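Local structure of chitin binding protein (Tectaria macrodonta, 6IF7) at residues 1-6 with 174-179; 107-112 with 161-166; 18-23 with 38-43. The protein probably acts as a copper-dependent lytic polysaccharide monooxygenase of family AA10 that binds chitin, and is insecticidal. All blocks are in the same frame, centred on the assembly; numbering follows the deposited sequence.

Contact 1. Residues 1-6 with 174-179. With CU (copper (II) ion), chain C.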
loop_
_atom_site.group_PDB
_atom_site.type_symbol
_atom_site.label_atom_id
_atom_site.label_comp_id
_atom_site.label_asym_id
_atom_site.label_seq_id
_atom_site.Cartn_x
_atom_site.Cartn_y
_atom_site.Cartn_z
ATOM N N HIS A 1 -9.767 -4.628 -8.851
ATOM C CA HIS A 1 -8.540 -3.913 -9.293
ATOM C C HIS A 1 -8.478 -2.493 -8.722
ATOM O O HIS A 1 -9.479 -1.768 -8.685
ATOM C CB HIS A 1 -8.408 -3.922 -10.831
ATOM C CG HIS A 1 -7.890 -5.216 -11.377
ATOM N ND1 HIS A 1 -8.439 -6.440 -11.046
ATOM C CD2 HIS A 1 -6.849 -5.482 -12.204
ATOM C CE1 HIS A 1 -7.768 -7.400 -11.659
ATOM N NE2 HIS A 1 -6.796 -6.844 -12.364
ATOM N N GLY A 2 -7.281 -2.118 -8.266
ATOM C CA GLY A 2 -7.059 -0.812 -7.642
ATOM C C GLY A 2 -5.816 -0.773 -6.787
ATOM O O GLY A 2 -5.013 -1.693 -6.795
ATOM N N SER A 3 -5.683 0.315 -6.051
ATOM C CA SER A 3 -4.621 0.513 -5.078
ATOM C C SER A 3 -5.062 1.702 -4.191
ATOM O O SER A 3 -6.121 2.300 -4.448
ATOM C CB SER A 3 -3.291 0.838 -5.775
ATOM O OG SER A 3 -2.182 0.654 -4.903
ATOM N N MET A 4 -4.246 2.040 -3.185
ATOM C CA MET A 4 -4.493 3.198 -2.329
ATOM C C MET A 4 -4.259 4.497 -3.063
ATOM O O MET A 4 -3.261 4.675 -3.786
ATOM C CB MET A 4 -3.650 3.182 -1.042
ATOM C CG MET A 4 -4.217 2.293 0.046
ATOM S SD MET A 4 -5.795 2.891 0.745
ATOM C CE MET A 4 -5.195 4.201 1.796
ATOM N N GLU A 5 -5.224 5.389 -2.861
ATOM C CA GLU A 5 -5.243 6.715 -3.451
ATOM C C GLU A 5 -4.854 7.781 -2.436
ATOM O O GLU A 5 -4.157 8.725 -2.787
ATOM C CB GLU A 5 -6.634 7.033 -4.008
ATOM C CG GLU A 5 -6.732 8.390 -4.692
ATOM C CD GLU A 5 -8.118 8.672 -5.224
ATOM O OE1 GLU A 5 -8.199 9.058 -6.385
ATOM O OE2 GLU A 5 -9.121 8.492 -4.495
ATOM N N ASP A 6 -5.299 7.645 -1.190
ATOM C CA ASP A 6 -4.967 8.637 -0.174
ATOM C C ASP A 6 -4.908 7.948 1.192
ATOM O O ASP A 6 -5.946 7.484 1.660
ATOM C CB ASP A 6 -6.005 9.750 -0.204
ATOM C CG ASP A 6 -5.569 11.005 0.526
ATOM O OD1 ASP A 6 -4.385 11.422 0.446
ATOM O OD2 ASP A 6 -6.448 11.598 1.182
ATOM N N PHE A 174 -5.451 -7.962 -3.032
ATOM C CA PHE A 174 -4.598 -6.900 -3.531
ATOM C C PHE A 174 -3.814 -6.309 -2.351
ATOM O O PHE A 174 -4.296 -6.283 -1.216
ATOM C CB PHE A 174 -5.434 -5.815 -4.222
ATOM C CG PHE A 174 -6.171 -6.317 -5.441
ATOM C CD1 PHE A 174 -7.365 -7.041 -5.307
ATOM C CD2 PHE A 174 -5.662 -6.097 -6.720
ATOM C CE1 PHE A 174 -8.031 -7.532 -6.433
ATOM C CE2 PHE A 174 -6.335 -6.572 -7.846
ATOM C CZ PHE A 174 -7.506 -7.293 -7.704
ATOM N N TYR A 175 -2.609 -5.832 -2.632
ATOM C CA TYR A 175 -1.675 -5.372 -1.600
ATOM C C TYR A 175 -1.114 -4.022 -1.981
ATOM O O TYR A 175 -0.675 -3.826 -3.114
ATOM C CB TYR A 175 -0.560 -6.398 -1.440
ATOM C CG TYR A 175 -1.095 -7.789 -1.098
ATOM C CD1 TYR A 175 -1.289 -8.173 0.230
ATOM C CD2 TYR A 175 -1.432 -8.692 -2.099
ATOM C CE1 TYR A 175 -1.794 -9.427 0.546
ATOM C CE2 TYR A 175 -1.942 -9.953 -1.801
ATOM C CZ TYR A 175 -2.112 -10.322 -0.481
ATOM O OH TYR A 175 -2.612 -11.566 -0.168
ATOM N N SER A 176 -1.152 -3.093 -1.025
ATOM C CA SER A 176 -0.749 -1.701 -1.224
ATOM C C SER A 176 0.181 -1.193 -0.104
ATOM O O SER A 176 -0.159 -1.296 1.078
ATOM C CB SER A 176 -2.016 -0.850 -1.262
ATOM O OG SER A 176 -1.709 0.522 -1.319
ATOM N N CYS A 177 1.333 -0.637 -0.477
ATOM C CA CYS A 177 2.227 0.103 0.454
ATOM C C CYS A 177 2.102 1.594 0.190
ATOM O O CYS A 177 2.260 2.000 -0.962
ATOM C CB CYS A 177 3.697 -0.252 0.241
ATOM S SG CYS A 177 4.141 -1.859 0.896
ATOM N N SER A 178 1.881 2.378 1.249
ATOM C CA SER A 178 1.852 3.846 1.161
ATOM C C SER A 178 2.828 4.451 2.188
ATOM O O SER A 178 2.768 4.166 3.381
ATOM C CB SER A 178 0.436 4.406 1.357
ATOM O OG SER A 178 -0.483 3.883 0.385
ATOM N N ASP A 179 3.740 5.279 1.695
ATOM C CA ASP A 179 4.688 5.980 2.525
ATOM C C ASP A 179 3.949 7.169 3.126
ATOM O O ASP A 179 3.237 7.872 2.441
ATOM C CB ASP A 179 5.871 6.427 1.680
ATOM C CG ASP A 179 6.623 5.248 1.104
ATOM O OD1 ASP A 179 7.299 4.555 1.876
ATOM O OD2 ASP A 179 6.526 4.977 -0.105
HETATM CU CU CU C . -10.105 -6.475 -9.786
HETATM O O HOH W 1 -1.514 -1.815 -4.879
#
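The CA atoms of S3 and S176 are the nearest pair across strands 2-6 and 174-179, whose short axes come within 6.5 Å and run roughly parallel, 28° apart. That spacing is too wide for strand pairing; 2-6 pairs with 95-99 and 174-179 with the other sheet, so the contact spans the interior of the beta-sandwich core characteristic of AA10 enzymes. At its metal end, H1 N and H1 ND1 each bind copper at 2.1 Å, and H103 NE2 supplies the third nitrogen of a histidine brace. The F174 ring comes edge first at the H1 imidazole in an offset edge-to-face pair, planes 65° apart, with CE2 over one imidazole face toward its rim. F174 CZ also lies 3.4 Å from the copper, an apolar carbon beside the metal. An alanine at F174 would probably open a gap beside the copper and leave the H1 imidazole freer to tilt, although a hydrogen bond from NE2 to E44 would still restrain it. Further along, small polar groups lie between the sheets. S3 OG lies 2.6 Å from a water that donates to Y175 O, bridging the two strands; S3 OG is also hydrogen-bonded to S9 OG. S176 OG stands anti to its own backbone N (chi1 174°), which turns it across the gap to take a weak hydrogen bond from M4 N at 3.5 Å. S178 OG reaches back to P7 O. M4 starts toward 174-179 but bends at its second and third torsions, carrying its thioether away to meet Y97 and V163. M4 CB packs against both serine hydroxyls, 3.3 Å from S176 OG and slightly farther from S178 OG.

Contact 2. Residues 107-112 with 161-166. With NAG (2-acetamido-2-deoxy-beta-D-glucopyranose), chain B.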
loop_
_atom_site.group_PDB
_atom_site.type_symbol
_atom_site.label_atom_id
_atom_site.label_comp_id
_atom_site.label_asym_id
_atom_site.label_seq_id
_atom_site.Cartn_x
_atom_site.Cartn_y
_atom_site.Cartn_z
ATOM N N PHE A 107 -11.090 -4.429 3.575
ATOM C CA PHE A 107 -9.791 -3.800 3.615
ATOM C C PHE A 107 -9.246 -3.811 5.029
ATOM O O PHE A 107 -9.866 -3.226 5.929
ATOM C CB PHE A 107 -9.888 -2.337 3.170
ATOM C CG PHE A 107 -10.356 -2.155 1.756
ATOM C CD1 PHE A 107 -11.712 -2.154 1.446
ATOM C CD2 PHE A 107 -9.437 -1.949 0.720
ATOM C CE1 PHE A 107 -12.145 -1.963 0.129
ATOM C CE2 PHE A 107 -9.867 -1.770 -0.587
ATOM C CZ PHE A 107 -11.215 -1.771 -0.880
ATOM N N GLU A 108 -8.067 -4.409 5.204
ATOM C CA GLU A 108 -7.308 -4.313 6.452
ATOM C C GLU A 108 -6.197 -3.268 6.306
ATOM O O GLU A 108 -5.415 -3.332 5.359
ATOM C CB GLU A 108 -6.691 -5.668 6.806
ATOM C CG GLU A 108 -7.685 -6.791 7.070
ATOM C CD GLU A 108 -7.016 -8.155 7.234
ATOM O OE1 GLU A 108 -5.753 -8.223 7.125
ATOM O OE2 GLU A 108 -7.758 -9.141 7.506
ATOM N N PHE A 109 -6.148 -2.308 7.237
ATOM C CA PHE A 109 -5.103 -1.268 7.296
ATOM C C PHE A 109 -4.135 -1.546 8.439
ATOM O O PHE A 109 -4.533 -1.568 9.600
ATOM C CB PHE A 109 -5.688 0.128 7.536
ATOM C CG PHE A 109 -6.360 0.736 6.355
ATOM C CD1 PHE A 109 -7.458 0.128 5.760
ATOM C CD2 PHE A 109 -5.954 1.973 5.874
ATOM C CE1 PHE A 109 -8.115 0.717 4.699
ATOM C CE2 PHE A 109 -6.600 2.560 4.802
ATOM C CZ PHE A 109 -7.681 1.929 4.211
ATOM N N TYR A 110 -2.859 -1.705 8.106
ATOM C CA TYR A 110 -1.804 -1.864 9.098
ATOM C C TYR A 110 -0.882 -0.679 9.002
ATOM O O TYR A 110 -0.684 -0.137 7.909
ATOM C CB TYR A 110 -0.993 -3.134 8.835
ATOM C CG TYR A 110 -1.820 -4.404 8.950
ATOM C CD1 TYR A 110 -2.584 -4.864 7.857
ATOM C CD2 TYR A 110 -1.870 -5.143 10.152
ATOM C CE1 TYR A 110 -3.348 -6.018 7.951
ATOM C CE2 TYR A 110 -2.628 -6.308 10.244
ATOM C CZ TYR A 110 -3.368 -6.741 9.139
ATOM O OH TYR A 110 -4.129 -7.883 9.185
ATOM N N VAL A 111 -0.314 -0.289 10.140
ATOM C CA VAL A 111 0.789 0.672 10.182
ATOM C C VAL A 111 2.060 0.023 10.742
ATOM O O VAL A 111 2.004 -0.909 11.563
ATOM C CB VAL A 111 0.427 1.927 11.023
ATOM C CG1 VAL A 111 0.538 1.660 12.525
ATOM C CG2 VAL A 111 1.300 3.102 10.616
ATOM N N THR A 112 3.200 0.550 10.301
ATOM C CA THR A 112 4.503 0.166 10.830
ATOM C C THR A 112 4.623 0.505 12.323
ATOM O O THR A 112 4.122 1.536 12.779
ATOM C CB THR A 112 5.654 0.867 10.074
ATOM O OG1 THR A 112 5.314 2.247 9.858
ATOM C CG2 THR A 112 5.897 0.209 8.739
ATOM N N ILE A 161 1.907 2.629 5.662
ATOM C CA ILE A 161 0.622 2.004 5.803
ATOM C C ILE A 161 0.492 0.905 4.741
ATOM O O ILE A 161 0.695 1.147 3.542
ATOM C CB ILE A 161 -0.476 3.051 5.714
ATOM C CG1 ILE A 161 -0.371 3.943 6.961
ATOM C CG2 ILE A 161 -1.843 2.398 5.600
ATOM C CD1 ILE A 161 -1.276 5.134 6.946
ATOM N N TYR A 162 0.189 -0.299 5.220
ATOM C CA TYR A 162 -0.003 -1.476 4.400
ATOM C C TYR A 162 -1.494 -1.807 4.398
ATOM O O TYR A 162 -2.118 -1.985 5.462
ATOM C CB TYR A 162 0.784 -2.641 4.960
ATOM C CG TYR A 162 1.016 -3.807 4.008
ATOM C CD1 TYR A 162 1.681 -3.626 2.795
ATOM C CD2 TYR A 162 0.636 -5.098 4.355
ATOM C CE1 TYR A 162 1.931 -4.697 1.936
ATOM C CE2 TYR A 162 0.893 -6.178 3.519
ATOM C CZ TYR A 162 1.530 -5.984 2.307
ATOM O OH TYR A 162 1.774 -7.071 1.484
ATOM N N VAL A 163 -2.064 -1.840 3.200
ATOM C CA VAL A 163 -3.477 -2.144 3.019
ATOM C C VAL A 163 -3.598 -3.442 2.239
ATOM O O VAL A 163 -3.019 -3.591 1.147
ATOM C CB VAL A 163 -4.224 -0.968 2.363
ATOM C CG1 VAL A 163 -5.717 -1.252 2.236
ATOM C CG2 VAL A 163 -4.011 0.268 3.215
ATOM N N ILE A 164 -4.335 -4.383 2.834
ATOM C CA ILE A 164 -4.672 -5.645 2.214
ATOM C C ILE A 164 -6.169 -5.625 1.873
ATOM O O ILE A 164 -7.006 -5.443 2.762
ATOM C CB ILE A 164 -4.375 -6.826 3.175
ATOM C CG1 ILE A 164 -2.920 -6.809 3.616
ATOM C CG2 ILE A 164 -4.717 -8.150 2.508
ATOM C CD1 ILE A 164 -2.608 -7.697 4.809
ATOM N N TRP A 165 -6.506 -5.810 0.599
ATOM C CA TRP A 165 -7.909 -5.880 0.129
ATOM C C TRP A 165 -8.225 -7.332 -0.212
ATOM O O TRP A 165 -7.828 -7.817 -1.275
ATOM C CB TRP A 165 -8.088 -4.975 -1.103
ATOM C CG TRP A 165 -9.491 -4.845 -1.679
ATOM C CD1 TRP A 165 -10.671 -5.064 -1.035
ATOM C CD2 TRP A 165 -9.838 -4.374 -2.999
ATOM N NE1 TRP A 165 -11.730 -4.803 -1.882
ATOM C CE2 TRP A 165 -11.241 -4.371 -3.089
ATOM C CE3 TRP A 165 -9.084 -3.984 -4.126
ATOM C CZ2 TRP A 165 -11.926 -3.973 -4.258
ATOM C CZ3 TRP A 165 -9.758 -3.604 -5.284
ATOM C CH2 TRP A 165 -11.168 -3.592 -5.340
ATOM N N GLN A 166 -8.900 -8.034 0.703
ATOM C CA GLN A 166 -9.290 -9.443 0.498
ATOM C C GLN A 166 -10.731 -9.507 -0.058
ATOM O O GLN A 166 -11.670 -9.002 0.554
ATOM C CB GLN A 166 -9.154 -10.231 1.819
ATOM C CG GLN A 166 -9.537 -11.714 1.767
ATOM C CD GLN A 166 -8.702 -12.554 0.792
ATOM O OE1 GLN A 166 -7.554 -12.890 1.065
ATOM N NE2 GLN A 166 -9.291 -12.913 -0.334
HETATM C C1 NAG B . -11.270 -8.254 9.050
HETATM C C2 NAG B . -10.687 -9.459 9.785
HETATM C C3 NAG B . -11.003 -10.694 8.991
HETATM C C4 NAG B . -12.499 -10.845 8.826
HETATM C C5 NAG B . -13.061 -9.619 8.127
HETATM C C6 NAG B . -14.574 -9.693 8.084
HETATM C C7 NAG B . -8.629 -9.224 11.059
HETATM C C8 NAG B . -7.136 -9.163 10.988
HETATM N N2 NAG B . -9.240 -9.366 9.903
HETATM O O3 NAG B . -10.477 -11.840 9.684
HETATM O O4 NAG B . -12.749 -12.026 8.066
HETATM O O5 NAG B . -12.677 -8.456 8.845
HETATM O O6 NAG B . -15.060 -8.495 7.478
HETATM O O7 NAG B . -9.236 -9.165 12.098
#
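F107 and W165 lie side by side at one end of an antiparallel ladder between strands 105-111 and 159-167, neighbours in one sheet of the sandwich. Their rings form an offset stack, the phenyl and the five-membered ring having centroids 3.8 Å apart and planes 10° from parallel. The fit is tight, F107 CZ resting 3.2 Å from W165 NE1, and the indole also meets the ring of the copper ligand H103. On the same face, V163 works as a fork: CG1, anti to its backbone N, abuts the edge of F107, while CG2, beside that N, sits over the face of the F109 ring, 3.8 Å from its centroid and close to the ring normal, a CH-pi contact. I161 CG2 approaches F109 CD2 obliquely, beside V163 CG2, and I161 CG1 meets V111 CG2. On the reverse face I164 CD1 lodges against Y110 CE1, 3.6 Å away, and E108 OE1. Between the two side-chain layers, E108 with I164 and Y110 with Y162 are hydrogen-bonded pairs, each exchanging two N-H...O bonds; the straightest runs from Y110 N to Y162 O, at 172°. Y110 OH donates to E108 OE1 at 2.6 Å, coming from above the carboxylate plane, and has R55 as a second partner. E108 OE2 accepts from N2 of the N-acetylglucosamine at 2.8 Å, nearly straight at 169°. The sugar probably belongs to an N-glycan on N134, in an Asn-Val-Thr sequon. One carboxylate oxygen is thus steadied by the tyrosine while the other grips the acetamide, which implies a probably ionised E108 whose charge R55 would help to balance.

Contact 3. Residues 18-23 with 38-43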
loop_
_atom_site.group_PDB
_atom_site.type_symbol
_atom_site.label_atom_id
_atom_site.label_comp_id
_atom_site.label_asym_id
_atom_site.label_seq_id
_atom_site.Cartn_x
_atom_site.Cartn_y
_atom_site.Cartn_z
ATOM N N ASN A 18 4.643 9.136 -14.483
ATOM C CA ASN A 18 4.933 8.678 -15.859
ATOM C C ASN A 18 6.064 7.623 -15.908
ATOM O O ASN A 18 7.248 7.960 -15.773
ATOM C CB ASN A 18 5.159 9.862 -16.828
ATOM C CG ASN A 18 5.641 9.438 -18.205
ATOM O OD1 ASN A 18 5.306 8.371 -18.724
ATOM N ND2 ASN A 18 6.450 10.304 -18.806
ATOM N N PRO A 19 5.692 6.336 -16.079
ATOM C CA PRO A 19 6.691 5.259 -16.206
ATOM C C PRO A 19 7.731 5.469 -17.331
ATOM O O PRO A 19 8.850 4.988 -17.198
ATOM C CB PRO A 19 5.839 4.003 -16.509
ATOM C CG PRO A 19 4.456 4.340 -16.042
ATOM C CD PRO A 19 4.312 5.819 -16.206
ATOM N N GLU A 20 7.368 6.180 -18.402
ATOM C CA GLU A 20 8.310 6.465 -19.495
ATOM C C GLU A 20 9.450 7.388 -19.097
ATOM O O GLU A 20 10.490 7.346 -19.728
ATOM C CB GLU A 20 7.600 7.071 -20.727
ATOM C CG GLU A 20 6.501 6.208 -21.341
ATOM C CD GLU A 20 6.943 4.772 -21.595
ATOM O OE1 GLU A 20 8.099 4.565 -22.024
ATOM O OE2 GLU A 20 6.145 3.840 -21.372
ATOM N N ARG A 21 9.250 8.240 -18.089
ATOM C CA ARG A 21 10.284 9.183 -17.676
ATOM C C ARG A 21 10.006 9.681 -16.256
ATOM O O ARG A 21 9.546 10.820 -16.064
ATOM C CB ARG A 21 10.361 10.358 -18.665
ATOM C CG ARG A 21 11.695 11.071 -18.576
ATOM C CD ARG A 21 11.726 12.312 -19.429
ATOM N NE ARG A 21 13.004 12.977 -19.257
ATOM C CZ ARG A 21 13.393 14.103 -19.866
ATOM N NH1 ARG A 21 12.595 14.749 -20.721
ATOM N NH2 ARG A 21 14.605 14.587 -19.593
ATOM N N PRO A 22 10.295 8.833 -15.253
ATOM C CA PRO A 22 9.906 9.112 -13.873
ATOM C C PRO A 22 10.630 10.320 -13.295
ATOM O O PRO A 22 11.761 10.585 -13.674
ATOM C CB PRO A 22 10.332 7.838 -13.126
ATOM C CG PRO A 22 10.517 6.801 -14.175
ATOM C CD PRO A 22 11.016 7.548 -15.355
ATOM N N THR A 23 9.976 11.008 -12.360
ATOM C CA THR A 23 10.424 12.302 -11.834
ATOM C C THR A 23 11.132 12.186 -10.474
ATOM O O THR A 23 12.192 12.763 -10.296
ATOM C CB THR A 23 9.232 13.287 -11.714
ATOM O OG1 THR A 23 8.172 12.670 -10.980
ATOM C CG2 THR A 23 8.703 13.642 -13.058
ATOM N N ALA A 38 4.862 -2.989 -15.466
ATOM C CA ALA A 38 4.417 -3.193 -14.079
ATOM C C ALA A 38 3.606 -1.991 -13.553
ATOM O O ALA A 38 2.571 -2.171 -12.886
ATOM C CB ALA A 38 5.612 -3.452 -13.173
ATOM N N PHE A 39 4.068 -0.784 -13.895
ATOM C CA PHE A 39 3.459 0.464 -13.419
ATOM C C PHE A 39 2.225 0.913 -14.176
ATOM O O PHE A 39 1.357 1.557 -13.596
ATOM C CB PHE A 39 4.501 1.575 -13.324
ATOM C CG PHE A 39 5.535 1.295 -12.280
ATOM C CD1 PHE A 39 5.316 1.649 -10.949
ATOM C CD2 PHE A 39 6.690 0.577 -12.601
ATOM C CE1 PHE A 39 6.252 1.326 -9.979
ATOM C CE2 PHE A 39 7.625 0.249 -11.631
ATOM C CZ PHE A 39 7.413 0.624 -10.320
ATOM N N TYR A 40 2.117 0.553 -15.450
ATOM C CA TYR A 40 0.840 0.661 -16.127
ATOM C C TYR A 40 -0.152 -0.358 -15.564
ATOM O O TYR A 40 -1.339 -0.129 -15.653
ATOM C CB TYR A 40 0.986 0.498 -17.639
ATOM C CG TYR A 40 1.803 1.595 -18.278
ATOM C CD1 TYR A 40 1.370 2.914 -18.238
ATOM C CD2 TYR A 40 3.014 1.314 -18.907
ATOM C CE1 TYR A 40 2.104 3.929 -18.833
ATOM C CE2 TYR A 40 3.753 2.312 -19.509
ATOM C CZ TYR A 40 3.288 3.618 -19.465
ATOM O OH TYR A 40 4.036 4.623 -20.010
ATOM N N ASP A 41 0.340 -1.462 -14.988
ATOM C CA ASP A 41 -0.485 -2.414 -14.224
ATOM C C ASP A 41 -0.472 -2.133 -12.711
ATOM O O ASP A 41 -0.434 -3.076 -11.890
ATOM C CB ASP A 41 -0.005 -3.855 -14.459
ATOM C CG ASP A 41 0.086 -4.226 -15.932
ATOM O OD1 ASP A 41 -0.515 -3.525 -16.769
ATOM O OD2 ASP A 41 0.775 -5.215 -16.236
ATOM N N TRP A 42 -0.547 -0.849 -12.335
ATOM C CA TRP A 42 -0.494 -0.428 -10.911
ATOM C C TRP A 42 -1.663 -0.990 -10.092
ATOM O O TRP A 42 -1.576 -1.125 -8.851
ATOM C CB TRP A 42 -0.440 1.110 -10.770
ATOM C CG TRP A 42 -1.630 1.783 -11.362
ATOM C CD1 TRP A 42 -1.753 2.242 -12.631
ATOM C CD2 TRP A 42 -2.888 2.012 -10.727
ATOM N NE1 TRP A 42 -3.007 2.779 -12.829
ATOM C CE2 TRP A 42 -3.726 2.642 -11.673
ATOM C CE3 TRP A 42 -3.385 1.773 -9.444
ATOM C CZ2 TRP A 42 -5.030 3.025 -11.378
ATOM C CZ3 TRP A 42 -4.692 2.177 -9.145
ATOM C CH2 TRP A 42 -5.491 2.787 -10.100
ATOM N N ASN A 43 -2.748 -1.315 -10.786
ATOM C CA ASN A 43 -3.971 -1.782 -10.139
ATOM C C ASN A 43 -4.028 -3.288 -9.878
ATOM O O ASN A 43 -5.061 -3.803 -9.430
ATOM C CB ASN A 43 -5.195 -1.332 -10.964
ATOM C CG ASN A 43 -5.219 -1.929 -12.368
ATOM O OD1 ASN A 43 -4.254 -2.537 -12.822
ATOM N ND2 ASN A 43 -6.330 -1.740 -13.063
#
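Y40 offers one ring face to P19 and its phenol edge to E20. P19 CG lies over the face, 3.8 Å from the ring centroid and 19° off the normal, a CH-pi contact displaced toward CE1 and CZ. In the ring plane, Y40 OH donates to E20 OE2 at 2.6 Å, using the lone pair that points away from the other carboxylate oxygen; the carboxylate and ring planes differ by only 16°. The bend at chi2 of E20 (-50°) swings the carboxylate to the hydroxyl, while chi1 sets CG beside it. The backbone beneath is a type I beta turn from N18 to R21, with R21 N bonded to N18 O at 3.1 Å, combined with an Asx turn in which N18 OD1 accepts from E20 N at 3.0 Å, the donor standing above the amide plane. This turn joins helix 10-16 to helix 25-34 in the helical region after the first strand, probably the L2 segment of AA10 enzymes. P19 CG touches a second surface as well, F39 CB at 3.9 Å, wedging between consecutive residues of helix 36-40. The F39 ring turns inward to meet V31 and C14.

Overall arrangement
Contacts 1 and 2 are buried and share the sandwich: strands 159-167 and 173-182 are neighbours in one sheet, joined by backbone hydrogen bonds, F174 O with W165 N and probably S178 N with I161 O. Contact 1 crosses between sheets, through a metal-bound imidazole, an aromatic edge and small hydroxyls; contact 2 works within a sheet, through backbone ladder bonds and stacked side chains, with a glycan sugar on the face of E108 and Y110. Contact 3, about 16 Å from the chain centre, is partly exposed and rests on a turn, a proline and a phenol-carboxylate bond. It joins contact 1 where G2 N meets N43 O, 3.0 Å apart, but makes no touch with contact 2.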